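Side-chain contacts in beta-lactamase (Burkholderia cenocepacia, PDB 5E2G), which probably hydrolyses beta-lactams to substituted beta-amino acids, a class C serine-type activity linked to antibiotic resistance: residues R245-R248 / A249-R252; L171-Q174 / R175-A179; L229-F232 / V233-N236. All coordinates share one frame; numbering follows the deposited sequence.

Contact 1: R245-R248 / A249-R252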
ATOM      1  N   ARG A 245     -12.522 -16.621  -4.887  1.00 23.40           N
ATOM      2  CA  ARG A 245     -13.095 -15.278  -4.768  1.00 21.79           C
ATOM      3  C   ARG A 245     -12.025 -14.249  -4.420  1.00 20.08           C
ATOM      4  O   ARG A 245     -11.962 -13.173  -5.026  1.00 20.13           O
ATOM      5  CB  ARG A 245     -14.215 -15.250  -3.725  1.00 22.00           C
ATOM      6  CG  ARG A 245     -14.763 -13.842  -3.440  1.00 20.24           C
ATOM      7  CD  ARG A 245     -15.908 -13.860  -2.421  1.00 21.81           C
ATOM      8  NE  ARG A 245     -16.199 -12.534  -1.865  1.00 23.90           N
ATOM      9  CZ  ARG A 245     -17.046 -12.303  -0.859  1.00 26.12           C
ATOM     10  NH1 ARG A 245     -17.686 -13.313  -0.275  1.00 27.91           N
ATOM     11  NH2 ARG A 245     -17.250 -11.065  -0.432  1.00 21.10           N
ATOM     12  N   LEU A 246     -11.171 -14.557  -3.446  1.00 19.71           N
ATOM     13  CA  LEU A 246     -10.101 -13.624  -3.120  1.00 19.53           C
ATOM     14  C   LEU A 246      -9.112 -13.492  -4.267  1.00 17.63           C
ATOM     15  O   LEU A 246      -8.619 -12.392  -4.530  1.00 16.46           O
ATOM     16  CB  LEU A 246      -9.385 -14.043  -1.841  1.00 15.40           C
ATOM     17  CG  LEU A 246      -8.238 -13.105  -1.462  1.00 14.83           C
ATOM     18  CD1 LEU A 246      -8.691 -11.660  -1.359  1.00 14.28           C
ATOM     19  CD2 LEU A 246      -7.548 -13.526  -0.189  1.00 19.07           C
ATOM     20  N   GLN A 247      -8.817 -14.587  -4.972  1.00 19.15           N
ATOM     21  CA  GLN A 247      -7.857 -14.498  -6.068  1.00 17.45           C
ATOM     22  C   GLN A 247      -8.353 -13.558  -7.154  1.00 17.01           C
ATOM     23  O   GLN A 247      -7.605 -12.694  -7.623  1.00 16.17           O
ATOM     24  CB  GLN A 247      -7.579 -15.871  -6.661  1.00 18.53           C
ATOM     25  CG  GLN A 247      -6.473 -15.830  -7.703  1.00 16.27           C
ATOM     26  CD  GLN A 247      -5.108 -15.546  -7.095  1.00 20.02           C
ATOM     27  OE1 GLN A 247      -4.416 -16.464  -6.648  1.00 26.58           O
ATOM     28  NE2 GLN A 247      -4.717 -14.276  -7.065  1.00 21.07           N
ATOM     29  N   ARG A 248      -9.615 -13.724  -7.576  1.00 17.40           N
ATOM     30  CA  ARG A 248     -10.220 -12.769  -8.502  1.00 18.30           C
ATOM     31  C   ARG A 248     -10.195 -11.359  -7.927  1.00 18.13           C
ATOM     32  O   ARG A 248      -9.838 -10.400  -8.626  1.00 17.14           O
ATOM     33  CB  ARG A 248     -11.656 -13.175  -8.827  1.00 21.62           C
ATOM     34  CG  ARG A 248     -11.775 -14.537  -9.489  1.00 33.31           C
ATOM     35  CD  ARG A 248     -13.174 -14.792 -10.050  1.00 42.43           C
ATOM     36  NE  ARG A 248     -14.206 -14.868  -9.012  1.00 47.57           N
ATOM     37  CZ  ARG A 248     -14.640 -16.000  -8.460  1.00 47.73           C
ATOM     38  NH1 ARG A 248     -14.132 -17.164  -8.846  1.00 45.76           N
ATOM     39  NH2 ARG A 248     -15.582 -15.967  -7.522  1.00 48.58           N
ATOM     40  N   ALA A 249     -10.558 -11.218  -6.646  1.00 17.64           N
ATOM     41  CA  ALA A 249     -10.551  -9.907  -6.007  1.00 17.03           C
ATOM     42  C   ALA A 249      -9.175  -9.269  -6.087  1.00 17.90           C
ATOM     43  O   ALA A 249      -9.053  -8.078  -6.393  1.00 19.53           O
ATOM     44  CB  ALA A 249     -10.995 -10.025  -4.552  1.00 15.68           C
ATOM     45  N   ILE A 250      -8.126 -10.052  -5.833  1.00 17.58           N
ATOM     46  CA  ILE A 250      -6.770  -9.513  -5.850  1.00 14.73           C
ATOM     47  C   ILE A 250      -6.396  -9.054  -7.251  1.00 13.95           C
ATOM     48  O   ILE A 250      -5.846  -7.961  -7.437  1.00 16.81           O
ATOM     49  CB  ILE A 250      -5.773 -10.553  -5.316  1.00 14.60           C
ATOM     50  CG1 ILE A 250      -5.912 -10.695  -3.803  1.00 14.31           C
ATOM     51  CG2 ILE A 250      -4.353 -10.157  -5.674  1.00 17.04           C
ATOM     52  CD1 ILE A 250      -5.126 -11.854  -3.237  1.00 14.88           C
ATOM     53  N   GLU A 251      -6.680  -9.878  -8.260  1.00 15.06           N
ATOM     54  CA  GLU A 251      -6.299  -9.494  -9.615  1.00 19.48           C
ATOM     55  C   GLU A 251      -7.032  -8.229 -10.050  1.00 16.96           C
ATOM     56  O   GLU A 251      -6.450  -7.362 -10.711  1.00 17.31           O
ATOM     57  CB  GLU A 251      -6.559 -10.635 -10.601  1.00 20.61           C
ATOM     58  CG  GLU A 251      -5.870 -10.394 -11.937  1.00 27.48           C
ATOM     59  CD  GLU A 251      -6.091 -11.500 -12.959  1.00 37.76           C
ATOM     60  OE1 GLU A 251      -6.933 -12.391 -12.711  1.00 46.61           O
ATOM     61  OE2 GLU A 251      -5.420 -11.476 -14.015  1.00 36.00           O
ATOM     62  N   ARG A 252      -8.293  -8.083  -9.641  1.00 13.94           N
ATOM     63  CA  ARG A 252      -9.099  -6.946 -10.057  1.00 12.75           C
ATOM     64  C   ARG A 252      -8.612  -5.624  -9.475  1.00 15.71           C
ATOM     65  O   ARG A 252      -8.939  -4.571 -10.027  1.00 15.88           O
ATOM     66  CB  ARG A 252     -10.552  -7.198  -9.678  1.00 20.18           C
ATOM     67  CG  ARG A 252     -11.539  -6.720 -10.705  1.00 29.30           C
ATOM     68  CD  ARG A 252     -12.881  -7.397 -10.519  1.00 33.89           C
ATOM     69  NE  ARG A 252     -13.960  -6.571 -11.035  1.00 36.41           N
ATOM     70  CZ  ARG A 252     -14.453  -6.673 -12.263  1.00 49.40           C
ATOM     71  NH1 ARG A 252     -15.436  -5.868 -12.642  1.00 58.81           N
ATOM     72  NH2 ARG A 252     -13.966  -7.575 -13.111  1.00 49.58           N
TER
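L246 and I250, one turn apart on helix 244-252, make the main apolar side-chain contact of this stretch. The leucine swings its CG opposite the backbone N (chi1 179°), which brings the branch point to 3.8 Å from I250 CD1. Its CD1 branch lies against the flank of the isoleucine, 3.8 Å from I250 CG1, and the two chains cross obliquely rather than run alongside each other. I250 turns CG1 back beside its own backbone N, and this same atom passes 3.3 Å from L246 O. The isoleucine therefore packs against both the side chain and the carbonyl of the leucine. A249 adds only a methyl, whose CB is 4.3 Å from L246 CD1. The apolar face formed in this way is pressed on T70 of helix 64-77 and I180 of helix 168-180.

The polar side chains lie on other sides of the helix. Q247 folds its amide back until NE2 is 4.2 Å from I250 CB, and that nitrogen is hydrogen-bonded to A235 O. R248 bends at chi3 (-65°), laying one face of its guanidinium, toward the rim, over R245 CA. R245 reaches out in an extended chain to salt bridges with E80 and D74, whereas R248 and R252 make long, weak ion pairs with E77.

Ordinary helical bonds join the turns, including I250 N to L246 O at 2.7 Å and R252 N to R248 O at 3.0 Å. The chemistry is thus divided by face: the apolar face made by L246 and I250 packs on helices 64-77 and 168-180, the hydrogen bonds between the two halves are backbone ones, and the stronger salt bridges, those of R245, run to E80 and D74.

Contact 2: L171-Q174 / R175-A179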
ATOM      1  N   LEU A 171     -12.245  -7.313  10.045  1.00 17.04           N
ATOM      2  CA  LEU A 171     -12.222  -7.796   8.667  1.00 17.75           C
ATOM      3  C   LEU A 171     -10.800  -8.013   8.172  1.00 16.41           C
ATOM      4  O   LEU A 171     -10.548  -8.920   7.380  1.00 16.52           O
ATOM      5  CB  LEU A 171     -12.941  -6.809   7.756  1.00 17.20           C
ATOM      6  CG  LEU A 171     -14.468  -6.778   7.784  1.00 16.83           C
ATOM      7  CD1 LEU A 171     -14.990  -5.528   7.103  1.00 14.43           C
ATOM      8  CD2 LEU A 171     -15.019  -8.031   7.127  1.00 14.95           C
HETATM    9  N   MSE A 172      -9.862  -7.196   8.621  1.00 20.64           N
HETATM   10  CA  MSE A 172      -8.490  -7.325   8.172  1.00 21.02           C
HETATM   11  C   MSE A 172      -7.792  -8.513   8.846  1.00 18.55           C
HETATM   12  O   MSE A 172      -7.135  -9.313   8.186  1.00 19.25           O
HETATM   13  CB  MSE A 172      -7.738  -6.030   8.444  1.00 14.73           C
HETATM   14  CG  MSE A 172      -8.321  -4.835   7.719  1.00 18.23           C
HETATM   15 SE   MSE A 172      -8.051  -4.847   5.778  0.89 25.10          SE
HETATM   16  CE  MSE A 172      -6.308  -3.982   5.735  1.00 20.01           C
ATOM     17  N   GLU A 173      -7.952  -8.634  10.163  1.00 15.91           N
ATOM     18  CA  GLU A 173      -7.207  -9.633  10.920  1.00 16.55           C
ATOM     19  C   GLU A 173      -7.875 -11.008  10.948  1.00 19.93           C
ATOM     20  O   GLU A 173      -7.173 -12.021  11.050  1.00 20.14           O
ATOM     21  CB  GLU A 173      -6.975  -9.111  12.344  1.00 17.29           C
ATOM     22  CG  GLU A 173      -6.264  -7.743  12.344  1.00 18.62           C
ATOM     23  CD  GLU A 173      -5.842  -7.245  13.722  1.00 22.10           C
ATOM     24  OE1 GLU A 173      -6.444  -7.654  14.741  1.00 22.69           O
ATOM     25  OE2 GLU A 173      -4.894  -6.437  13.785  1.00 21.90           O
ATOM     26  N   GLN A 174      -9.198 -11.083  10.844  0.57 18.87           N
ATOM     27  CA  GLN A 174      -9.884 -12.367  10.888  0.57 18.90           C
ATOM     28  C   GLN A 174     -10.334 -12.854   9.519  0.57 20.35           C
ATOM     29  O   GLN A 174     -10.839 -13.977   9.414  0.57 21.89           O
ATOM     30  CB  GLN A 174     -11.099 -12.297  11.826  0.57 18.99           C
ATOM     31  CG  GLN A 174     -10.804 -11.733  13.204  0.57 21.11           C
ATOM     32  CD  GLN A 174      -9.730 -12.512  13.943  0.57 22.86           C
ATOM     33  OE1 GLN A 174      -9.608 -13.730  13.793  0.57 22.95           O
ATOM     34  NE2 GLN A 174      -8.940 -11.808  14.744  0.57 23.42           N
ATOM     35  N   ARG A 175     -10.174 -12.040   8.477  1.00 19.76           N
ATOM     36  CA  ARG A 175     -10.638 -12.395   7.144  1.00 16.36           C
ATOM     37  C   ARG A 175      -9.496 -12.288   6.150  1.00 14.96           C
ATOM     38  O   ARG A 175      -9.004 -13.306   5.667  1.00 17.37           O
ATOM     39  CB  ARG A 175     -11.793 -11.487   6.729  1.00 21.15           C
ATOM     40  CG  ARG A 175     -12.746 -12.053   5.700  1.00 29.90           C
ATOM     41  CD  ARG A 175     -13.781 -11.006   5.180  1.00 33.61           C
ATOM     42  NE  ARG A 175     -14.325 -11.317   3.854  1.00 31.09           N
ATOM     43  CZ  ARG A 175     -15.189 -12.294   3.592  1.00 30.67           C
ATOM     44  NH1 ARG A 175     -15.616 -13.089   4.565  1.00 27.63           N
ATOM     45  NH2 ARG A 175     -15.612 -12.486   2.349  1.00 30.39           N
ATOM     46  N   LEU A 176      -9.055 -11.066   5.844  1.00 15.90           N
ATOM     47  CA  LEU A 176      -8.113 -10.877   4.743  1.00 14.10           C
ATOM     48  C   LEU A 176      -6.758 -11.511   5.041  1.00 17.53           C
ATOM     49  O   LEU A 176      -6.272 -12.344   4.267  1.00 17.04           O
ATOM     50  CB  LEU A 176      -7.949  -9.388   4.429  1.00 19.16           C
ATOM     51  CG  LEU A 176      -6.996  -9.101   3.263  1.00 19.64           C
ATOM     52  CD1 LEU A 176      -7.545  -9.687   1.978  1.00 21.31           C
ATOM     53  CD2 LEU A 176      -6.702  -7.622   3.082  1.00 19.07           C
ATOM     54  N   PHE A 177      -6.123 -11.112   6.152  1.00 14.81           N
ATOM     55  CA  PHE A 177      -4.766 -11.568   6.457  1.00 15.22           C
ATOM     56  C   PHE A 177      -4.659 -13.085   6.536  1.00 15.83           C
ATOM     57  O   PHE A 177      -3.777 -13.650   5.870  1.00 16.32           O
ATOM     58  CB  PHE A 177      -4.272 -10.926   7.759  1.00 15.59           C
ATOM     59  CG  PHE A 177      -4.212  -9.417   7.733  1.00 18.93           C
ATOM     60  CD1 PHE A 177      -4.209  -8.710   6.537  1.00 14.52           C
ATOM     61  CD2 PHE A 177      -4.148  -8.708   8.925  1.00 19.30           C
ATOM     62  CE1 PHE A 177      -4.144  -7.335   6.529  1.00 14.26           C
ATOM     63  CE2 PHE A 177      -4.084  -7.332   8.923  1.00 16.97           C
ATOM     64  CZ  PHE A 177      -4.082  -6.645   7.727  1.00 17.58           C
ATOM     65  N   PRO A 178      -5.497 -13.803   7.297  1.00 18.52           N
ATOM     66  CA  PRO A 178      -5.381 -15.270   7.296  1.00 18.20           C
ATOM     67  C   PRO A 178      -5.690 -15.904   5.955  1.00 16.80           C
ATOM     68  O   PRO A 178      -5.200 -17.003   5.681  1.00 19.07           O
ATOM     69  CB  PRO A 178      -6.391 -15.712   8.366  1.00 20.58           C
ATOM     70  CG  PRO A 178      -7.319 -14.579   8.513  1.00 20.95           C
ATOM     71  CD  PRO A 178      -6.516 -13.350   8.260  1.00 19.07           C
ATOM     72  N   ALA A 179      -6.484 -15.259   5.104  1.00 16.08           N
ATOM     73  CA  ALA A 179      -6.772 -15.854   3.809  1.00 15.96           C
ATOM     74  C   ALA A 179      -5.598 -15.763   2.850  1.00 17.50           C
ATOM     75  O   ALA A 179      -5.548 -16.525   1.880  1.00 20.53           O
ATOM     76  CB  ALA A 179      -7.976 -15.190   3.191  1.00 17.40           C
TER
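M172, a selenomethionine, leans on one face of the F177 ring five residues on. Its CB stands 4.2 Å from the ring centroid, 28° off the normal, which defines a CH-pi contact. Bends at chi2 and chi3 curl the chain so that the terminal CE comes down past the rim of the ring, 4.0 Å from F177 CZ. Between them SE lies 5.4 Å from the ring centroid at an oblique 42°, a Met-aromatic contact, and also touches L176 CD2 at 4.1 Å. M172 O covers the rim of that ring face as well.

The backbone sets this spacing. F177 N donates to M172 O at 2.9 Å, and L176 N to L171 O at 3.0 Å; both bonds span five residues, and R175 N adds a weak one to L171 O. Beyond them, P178 offers no N-H to the turn before: its ring carbon CD sits 3.2 Å from E173 O, and the helix kinks there. On another side L171 and R175 run side by side, with L171 CD2 3.8 Å from R175 CD.

Further out, the E173 carboxylate takes the backbone N-H groups of I187 and N188, and R175 is salt-bridged to D74. M172 and L176 both rest on L67 of helix 64-77, whose start carries what is probably the SxxK motif of serine beta-lactamases. Successive i+5 bonds next to a proline identify a pi-type turn set into helix 168-180, with the Met-aromatic pair lying across that turn.

Contact 3: L229-F232 / V233-N236; sequences LLRF and VQAN
F232 O is gripped twice by N236: the backbone N donates to it at 2.8 Å and the side-chain ND2 at 3.0 Å. The second bond is nearly straight at the hydrogen (168°). Its donor nevertheless stands well above the carbonyl plane, so it does not follow a lone pair. Held there, ND2 lies 3.3 Å above the plane of the F232 ring, over its centre. The amide stands almost upright on that ring, the two planes being 87° apart. F232 makes this possible by placing CG opposite its backbone N (chi1 -174°), which lays the ring beneath the amide. At the other end of the amide, OD1 accepts from H254 NE2, so both ends have partners and the rotation of the buried group is fixed. Bonding back one turn, with N-H over an aromatic face, the amide closes the last turn near the C-terminal end of helix 226-235.

R231 sends NE to I180 O. One side of the turn, L229, L230 and V233, lies against the main antiparallel sheet: L229 and V233 pack on V324 and V335 of strands 321-327 and 332-338, and the F232 ring meets T66, L67 and T70 of helix 64-77.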
ATOM      1  N   LEU A 229       4.460  -9.393   3.796  1.00 18.02           N
ATOM      2  CA  LEU A 229       4.255  -8.515   2.649  1.00 14.69           C
ATOM      3  C   LEU A 229       4.683  -9.205   1.359  1.00 15.76           C
ATOM      4  O   LEU A 229       4.038  -9.056   0.316  1.00 15.53           O
ATOM      5  CB  LEU A 229       5.023  -7.208   2.847  1.00 20.18           C
ATOM      6  CG  LEU A 229       4.479  -5.996   2.099  1.00 19.71           C
ATOM      7  CD1 LEU A 229       2.974  -5.930   2.277  1.00 20.36           C
ATOM      8  CD2 LEU A 229       5.124  -4.727   2.610  1.00 19.25           C
ATOM      9  N   LEU A 230       5.753  -9.993   1.426  1.00 18.37           N
ATOM     10  CA  LEU A 230       6.185 -10.756   0.263  1.00 20.00           C
ATOM     11  C   LEU A 230       5.122 -11.760  -0.155  1.00 17.02           C
ATOM     12  O   LEU A 230       4.868 -11.945  -1.350  1.00 16.27           O
ATOM     13  CB  LEU A 230       7.505 -11.465   0.569  1.00 16.25           C
ATOM     14  CG  LEU A 230       8.223 -12.047  -0.646  1.00 19.08           C
ATOM     15  CD1 LEU A 230       8.475 -10.941  -1.679  1.00 19.13           C
ATOM     16  CD2 LEU A 230       9.518 -12.721  -0.211  1.00 19.18           C
ATOM     17  N   ARG A 231       4.495 -12.428   0.816  1.00 17.25           N
ATOM     18  CA  ARG A 231       3.465 -13.408   0.486  1.00 16.36           C
ATOM     19  C   ARG A 231       2.285 -12.739  -0.208  1.00 15.18           C
ATOM     20  O   ARG A 231       1.689 -13.310  -1.126  1.00 19.56           O
ATOM     21  CB  ARG A 231       3.031 -14.141   1.752  1.00 18.55           C
ATOM     22  CG  ARG A 231       2.190 -15.362   1.488  1.00 20.21           C
ATOM     23  CD  ARG A 231       2.050 -16.242   2.723  1.00 20.39           C
ATOM     24  NE  ARG A 231       1.218 -17.411   2.438  1.00 20.92           N
ATOM     25  CZ  ARG A 231       1.658 -18.513   1.837  1.00 20.49           C
ATOM     26  NH1 ARG A 231       2.921 -18.604   1.463  1.00 20.37           N
ATOM     27  NH2 ARG A 231       0.835 -19.525   1.608  1.00 22.07           N
ATOM     28  N   PHE A 232       1.951 -11.516   0.206  1.00 17.12           N
ATOM     29  CA  PHE A 232       0.932 -10.730  -0.484  1.00 14.12           C
ATOM     30  C   PHE A 232       1.330 -10.456  -1.934  1.00 16.44           C
ATOM     31  O   PHE A 232       0.517 -10.611  -2.853  1.00 14.69           O
ATOM     32  CB  PHE A 232       0.707  -9.435   0.291  1.00 13.77           C
ATOM     33  CG  PHE A 232      -0.420  -8.575  -0.225  1.00 13.29           C
ATOM     34  CD1 PHE A 232      -1.662  -9.115  -0.515  1.00 14.71           C
ATOM     35  CD2 PHE A 232      -0.248  -7.210  -0.357  1.00 16.39           C
ATOM     36  CE1 PHE A 232      -2.704  -8.314  -0.969  1.00 15.72           C
ATOM     37  CE2 PHE A 232      -1.290  -6.395  -0.813  1.00 14.05           C
ATOM     38  CZ  PHE A 232      -2.517  -6.953  -1.115  1.00 16.34           C
ATOM     39  N   VAL A 233       2.591 -10.074  -2.161  1.00 18.71           N
ATOM     40  CA  VAL A 233       3.097  -9.879  -3.521  1.00 17.85           C
ATOM     41  C   VAL A 233       2.955 -11.158  -4.338  1.00 16.15           C
ATOM     42  O   VAL A 233       2.546 -11.123  -5.503  1.00 17.42           O
ATOM     43  CB  VAL A 233       4.558  -9.389  -3.474  1.00 16.64           C
ATOM     44  CG1 VAL A 233       5.210  -9.455  -4.855  1.00 14.98           C
ATOM     45  CG2 VAL A 233       4.618  -7.974  -2.912  1.00 17.56           C
ATOM     46  N   GLN A 234       3.269 -12.306  -3.736  1.00 16.12           N
ATOM     47  CA  GLN A 234       3.070 -13.571  -4.437  1.00 19.53           C
ATOM     48  C   GLN A 234       1.607 -13.773  -4.786  1.00 18.69           C
ATOM     49  O   GLN A 234       1.284 -14.190  -5.903  1.00 19.55           O
ATOM     50  CB  GLN A 234       3.563 -14.745  -3.592  1.00 24.05           C
ATOM     51  CG  GLN A 234       5.047 -14.763  -3.306  1.00 25.37           C
ATOM     52  CD  GLN A 234       5.445 -15.983  -2.494  1.00 29.39           C
ATOM     53  OE1 GLN A 234       5.520 -15.926  -1.267  1.00 28.58           O
ATOM     54  NE2 GLN A 234       5.690 -17.098  -3.177  1.00 32.02           N
ATOM     55  N   ALA A 235       0.711 -13.480  -3.841  1.00 15.02           N
ATOM     56  CA  ALA A 235      -0.720 -13.603  -4.104  1.00 16.88           C
ATOM     57  C   ALA A 235      -1.154 -12.689  -5.249  1.00 17.76           C
ATOM     58  O   ALA A 235      -1.986 -13.071  -6.081  1.00 18.37           O
ATOM     59  CB  ALA A 235      -1.512 -13.302  -2.833  1.00 14.69           C
ATOM     60  N   ASN A 236      -0.579 -11.485  -5.327  1.00 18.06           N
ATOM     61  CA  ASN A 236      -0.873 -10.573  -6.429  1.00 15.11           C
ATOM     62  C   ASN A 236      -0.330 -11.055  -7.766  1.00 19.97           C
ATOM     63  O   ASN A 236      -0.609 -10.419  -8.789  1.00 18.16           O
ATOM     64  CB  ASN A 236      -0.335  -9.179  -6.114  1.00 15.33           C
ATOM     65  CG  ASN A 236      -1.319  -8.352  -5.301  1.00 17.81           C
ATOM     66  OD1 ASN A 236      -2.130  -7.620  -5.856  1.00 18.61           O
ATOM     67  ND2 ASN A 236      -1.260  -8.481  -3.979  1.00 20.40           N
TER

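Along the chain contact 2 comes first, on helix 168-180, then contact 3 on helix 226-235 and contact 1 on the following helix 244-252. Their centres are 13 to 14 Å apart. Contact 1 touches both others: L246 CD2 lies 3.8 Å from A179 CB, and I250 CG2 lies 3.4 Å from N236 OD1. Contacts 2 and 3 stay about 6 Å apart at their nearest atoms, yet both pack on L67 and T70 of helix 64-77. R245 and R175 converge on D74 of that helix. All three helices thus gather round helix 64-77, and contact 3 carries the cluster onto strands 321-327 and 332-338 of the main sheet.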